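Local atomic coordinates of carbohydrate kinase, FGGY (Novosphingobium aromaticivorans, PDB entry 3H6E), a protein that probably acts as a carbohydrate kinase of the FGGY family, transferring phosphate from ATP to a sugar or related substrate that is not established here. Residues A[329-334]-A[367-372]; A[373-378]-A[404-409]. One frame throughout, in Å; residues are numbered along the deposited sequence.

Contact 1: A[329-334]-A[367-372]; sequences PEVLRH and RAAACL
Val-331 packs against Ala-369 and Leu-372 in a small, wholly apolar helix-to-helix contact that joins the short helix 328-333 to the long helix 363-384 in the C-terminal FGGY domain. The evidence is that all three residues are buried and that the two segments together hide 151 Å² from solvent. The nearest backbone approach is 6.6 Å, from Val-331 CA to Ala-369 CA, a gap that Val-331 CG1 spans to reach the small Ala-369 CB.

One methyl does the work on the side of 329-334. Val-331 CG1 lies anti to the backbone N (chi1 162°), and this turns it to the partner helix. There it meets Ala-369 CB at 3.9 Å, while Leu-372 CD1, nearly one helical turn further on, comes up tip to tip to 4.1 Å from Val-331 CG1. Tyr-460 of helix 457-468 touches both Val-331 and Leu-372, so a third helix shares this patch.

Within 329-334, His-334 ND1 donates to Glu-330 O at 3.3 Å, tilted 30° from the carbonyl plane, and His-334 N reaches the same oxygen from the opposite face. Arg-367, on the same helix as Ala-369, makes a salt bridge with Asp-320 outside the two segments. The touching atoms are all methyl carbons, so the join rests on shape and burial, without directional bonds.

Contact 2: A[373-378]-A[404-409]; sequences YAALVA and VRALAS
Ala-375 and Leu-407 bring the two backbones together, their CA atoms lying 5.5 Å apart, which is close for two helices. The segments 373-378 and 404-409 run neither parallel nor antiparallel, as their CA traces establish, and the approach is therefore confined to a short crossing. Small residues permit it: Ala-375 CB meets Ala-406 CB at 3.8 Å, methyl to methyl, with both methyls aimed at the other helix.

Leu-407 adds the second touch. Its CG is anti to the backbone N (chi1 -161°), a torsion that carries CD1 over to the other backbone, where it rests 4.0 Å from Ala-375 O. This is van der Waals contact of a methyl with a carbonyl oxygen. Phe-403 and Leu-410, from the same helix as Leu-407, also touch Ala-375, so Ala-375 has further apolar neighbours in that helix.

In the fold, helix 401-410 is the connection of a beta-alpha-beta unit: it links the parallel neighbours 390-394 and 415-419 of the mixed sheet in the C-terminal domain, in keeping with the actin-like ATPase clan to which FGGY kinases belong. Helix 363-384 leads into the first of these strands.

Elsewhere on helix 401-410, Ser-409 OG donates to Arg-405 O at 3.1 Å, tilted 26° from the carbonyl plane, and Ser-409 N reaches that oxygen from its other face. Arg-405 NE and NH2 bond the carbonyl oxygens of Glu-447 and Pro-448, fastening the helix to the chain beyond strand 443-445.

How the contacts relate
Both contacts are buried and both use helix 363-384, which takes the helix 328-333 in contact 1 and, along its next turns, the helix 401-410 in contact 2. Their centres lie about 12 Å apart, and they are physically continuous, since Leu-372 CD2 of contact 1 packs on Ala-406 CB of contact 2 at 3.7 Å. Contact 1 lies farther from the centre of the chain, about 30 Å against about 21 Å for contact 2, though the touching residues of both are buried. Its packing relies on branched side chains bridging a wider backbone separation, whereas in contact 2 two alanine methyls meet and the backbones come closer. Helix 457-468 touches residues of both.

Contact 1: A[329-334]-A[367-372]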
# COMPACT_ATOMS: atom_id res chain seq x y z
N PRO A 329 -15.79 -12.04 26.70
CA PRO A 329 -15.70 -13.06 27.75
C PRO A 329 -16.52 -14.32 27.45
O PRO A 329 -15.97 -15.42 27.50
CB PRO A 329 -16.25 -12.34 28.97
CG PRO A 329 -15.86 -10.92 28.75
CD PRO A 329 -15.93 -10.69 27.26
N GLU A 330 -17.80 -14.16 27.14
CA GLU A 330 -18.68 -15.30 26.87
C GLU A 330 -18.38 -16.02 25.55
O GLU A 330 -18.52 -17.24 25.46
CB GLU A 330 -20.15 -14.89 26.96
CG GLU A 330 -20.87 -15.46 28.18
CD GLU A 330 -19.93 -16.16 29.16
OE1 GLU A 330 -19.53 -15.53 30.16
OE2 GLU A 330 -19.60 -17.34 28.91
N VAL A 331 -17.98 -15.27 24.53
CA VAL A 331 -17.55 -15.86 23.27
C VAL A 331 -16.40 -16.81 23.54
O VAL A 331 -16.40 -17.97 23.12
CB VAL A 331 -17.05 -14.78 22.29
CG1 VAL A 331 -16.21 -15.41 21.18
CG2 VAL A 331 -18.22 -14.01 21.70
N LEU A 332 -15.42 -16.28 24.25
CA LEU A 332 -14.21 -17.00 24.63
C LEU A 332 -14.53 -18.35 25.27
O LEU A 332 -14.15 -19.40 24.75
CB LEU A 332 -13.44 -16.12 25.63
CG LEU A 332 -11.92 -16.00 25.57
CD1 LEU A 332 -11.38 -16.54 24.28
CD2 LEU A 332 -11.54 -14.53 25.75
N ARG A 333 -15.25 -18.31 26.39
CA ARG A 333 -15.43 -19.50 27.23
C ARG A 333 -16.43 -20.52 26.71
O ARG A 333 -16.51 -21.64 27.23
CB ARG A 333 -15.76 -19.10 28.67
CG ARG A 333 -14.61 -18.39 29.39
CD ARG A 333 -14.58 -18.72 30.88
NE ARG A 333 -13.35 -18.26 31.53
CZ ARG A 333 -13.31 -17.32 32.47
NH1 ARG A 333 -14.43 -16.75 32.89
NH2 ARG A 333 -12.15 -16.97 33.01
N HIS A 334 -17.20 -20.16 25.68
CA HIS A 334 -18.10 -21.12 25.05
C HIS A 334 -17.50 -21.68 23.77
O HIS A 334 -18.12 -22.50 23.09
CB HIS A 334 -19.47 -20.50 24.77
CG HIS A 334 -20.38 -20.47 25.96
ND1 HIS A 334 -20.82 -19.30 26.52
CD2 HIS A 334 -20.91 -21.47 26.69
CE1 HIS A 334 -21.60 -19.57 27.55
NE2 HIS A 334 -21.67 -20.88 27.68
N ARG A 367 -20.33 -10.26 16.31
CA ARG A 367 -19.48 -9.16 15.88
C ARG A 367 -18.15 -9.15 16.63
O ARG A 367 -17.12 -8.77 16.09
CB ARG A 367 -20.20 -7.82 16.08
CG ARG A 367 -21.38 -7.58 15.16
CD ARG A 367 -21.58 -6.10 14.92
NE ARG A 367 -21.99 -5.39 16.13
CZ ARG A 367 -21.77 -4.10 16.35
NH1 ARG A 367 -21.13 -3.37 15.45
NH2 ARG A 367 -22.19 -3.53 17.47
N ALA A 368 -18.19 -9.56 17.89
CA ALA A 368 -16.99 -9.63 18.70
C ALA A 368 -16.12 -10.78 18.24
O ALA A 368 -14.89 -10.66 18.13
CB ALA A 368 -17.34 -9.77 20.17
N ALA A 369 -16.75 -11.91 17.94
CA ALA A 369 -16.04 -13.11 17.50
C ALA A 369 -15.40 -12.90 16.13
O ALA A 369 -14.37 -13.50 15.83
CB ALA A 369 -16.98 -14.30 17.47
N ALA A 370 -16.01 -12.05 15.32
CA ALA A 370 -15.47 -11.74 14.00
C ALA A 370 -14.11 -11.05 14.15
O ALA A 370 -13.18 -11.31 13.39
CB ALA A 370 -16.43 -10.86 13.21
N CYS A 371 -14.01 -10.18 15.15
CA CYS A 371 -12.77 -9.47 15.44
C CYS A 371 -11.67 -10.42 15.91
O CYS A 371 -10.48 -10.12 15.76
CB CYS A 371 -13.00 -8.40 16.49
SG CYS A 371 -14.10 -7.08 15.98
N LEU A 372 -12.06 -11.55 16.48
CA LEU A 372 -11.10 -12.53 16.97
C LEU A 372 -10.51 -13.33 15.82
O LEU A 372 -9.31 -13.59 15.78
CB LEU A 372 -11.74 -13.48 17.99
CG LEU A 372 -12.19 -12.89 19.32
CD1 LEU A 372 -12.43 -14.00 20.34
CD2 LEU A 372 -11.18 -11.89 19.85

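Contact 2: A[373-378]-A[404-409]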
# COMPACT_ATOMS: atom_id res chain seq x y z
N TYR A 373 -11.38 -13.73 14.89
CA TYR A 373 -10.98 -14.50 13.73
C TYR A 373 -9.96 -13.74 12.88
O TYR A 373 -9.06 -14.35 12.28
CB TYR A 373 -12.21 -14.87 12.89
CG TYR A 373 -11.90 -15.28 11.47
CD1 TYR A 373 -11.56 -16.59 11.16
CD2 TYR A 373 -11.95 -14.36 10.43
CE1 TYR A 373 -11.28 -16.97 9.86
CE2 TYR A 373 -11.67 -14.73 9.13
CZ TYR A 373 -11.33 -16.03 8.85
OH TYR A 373 -11.05 -16.40 7.56
N ALA A 374 -10.10 -12.42 12.83
CA ALA A 374 -9.21 -11.59 12.03
C ALA A 374 -7.87 -11.41 12.74
O ALA A 374 -6.84 -11.22 12.10
CB ALA A 374 -9.86 -10.24 11.74
N ALA A 375 -7.90 -11.49 14.07
CA ALA A 375 -6.68 -11.40 14.86
C ALA A 375 -5.84 -12.65 14.65
O ALA A 375 -4.62 -12.58 14.52
CB ALA A 375 -7.02 -11.23 16.33
N LEU A 376 -6.52 -13.79 14.61
CA LEU A 376 -5.85 -15.08 14.47
C LEU A 376 -5.24 -15.26 13.09
O LEU A 376 -4.15 -15.80 12.94
CB LEU A 376 -6.83 -16.21 14.78
CG LEU A 376 -7.38 -16.19 16.20
CD1 LEU A 376 -8.74 -16.87 16.30
CD2 LEU A 376 -6.39 -16.80 17.20
N VAL A 377 -5.96 -14.80 12.07
CA VAL A 377 -5.47 -14.89 10.70
C VAL A 377 -4.37 -13.86 10.47
O VAL A 377 -3.42 -14.11 9.73
CB VAL A 377 -6.60 -14.69 9.66
CG1 VAL A 377 -6.05 -14.80 8.25
CG2 VAL A 377 -7.71 -15.71 9.88
N ALA A 378 -4.50 -12.69 11.10
CA ALA A 378 -3.45 -11.69 11.05
C ALA A 378 -2.22 -12.22 11.77
O ALA A 378 -1.08 -11.98 11.36
CB ALA A 378 -3.90 -10.39 11.69
N VAL A 404 -7.62 -5.29 17.92
CA VAL A 404 -6.31 -4.83 18.35
C VAL A 404 -5.90 -5.48 19.67
O VAL A 404 -4.75 -5.94 19.80
CB VAL A 404 -6.27 -3.30 18.52
CG1 VAL A 404 -4.93 -2.85 19.08
CG2 VAL A 404 -6.55 -2.61 17.19
N ARG A 405 -6.78 -5.50 20.65
CA ARG A 405 -6.47 -6.07 21.96
C ARG A 405 -6.27 -7.59 21.90
O ARG A 405 -5.47 -8.15 22.65
CB ARG A 405 -7.54 -5.71 22.99
CG ARG A 405 -7.64 -4.21 23.25
CD ARG A 405 -8.57 -3.91 24.41
NE ARG A 405 -7.97 -4.25 25.69
CZ ARG A 405 -8.56 -4.07 26.87
NH1 ARG A 405 -9.78 -3.54 26.92
NH2 ARG A 405 -7.93 -4.41 27.99
N ALA A 406 -7.00 -8.26 21.02
CA ALA A 406 -6.80 -9.68 20.80
C ALA A 406 -5.41 -9.90 20.22
O ALA A 406 -4.74 -10.88 20.52
CB ALA A 406 -7.86 -10.24 19.87
N LEU A 407 -4.98 -8.96 19.39
CA LEU A 407 -3.66 -9.03 18.79
C LEU A 407 -2.59 -8.87 19.87
O LEU A 407 -1.61 -9.62 19.91
CB LEU A 407 -3.50 -7.95 17.72
CG LEU A 407 -2.36 -8.20 16.74
CD1 LEU A 407 -2.53 -9.56 16.07
CD2 LEU A 407 -2.27 -7.08 15.70
N ALA A 408 -2.79 -7.89 20.75
CA ALA A 408 -1.87 -7.68 21.86
C ALA A 408 -1.71 -8.94 22.71
O ALA A 408 -0.60 -9.29 23.12
CB ALA A 408 -2.35 -6.53 22.72
N SER A 409 -2.82 -9.63 22.96
CA SER A 409 -2.82 -10.85 23.76
C SER A 409 -2.05 -11.97 23.07
O SER A 409 -1.27 -12.69 23.71
CB SER A 409 -4.25 -11.32 24.05
OG SER A 409 -4.98 -10.32 24.75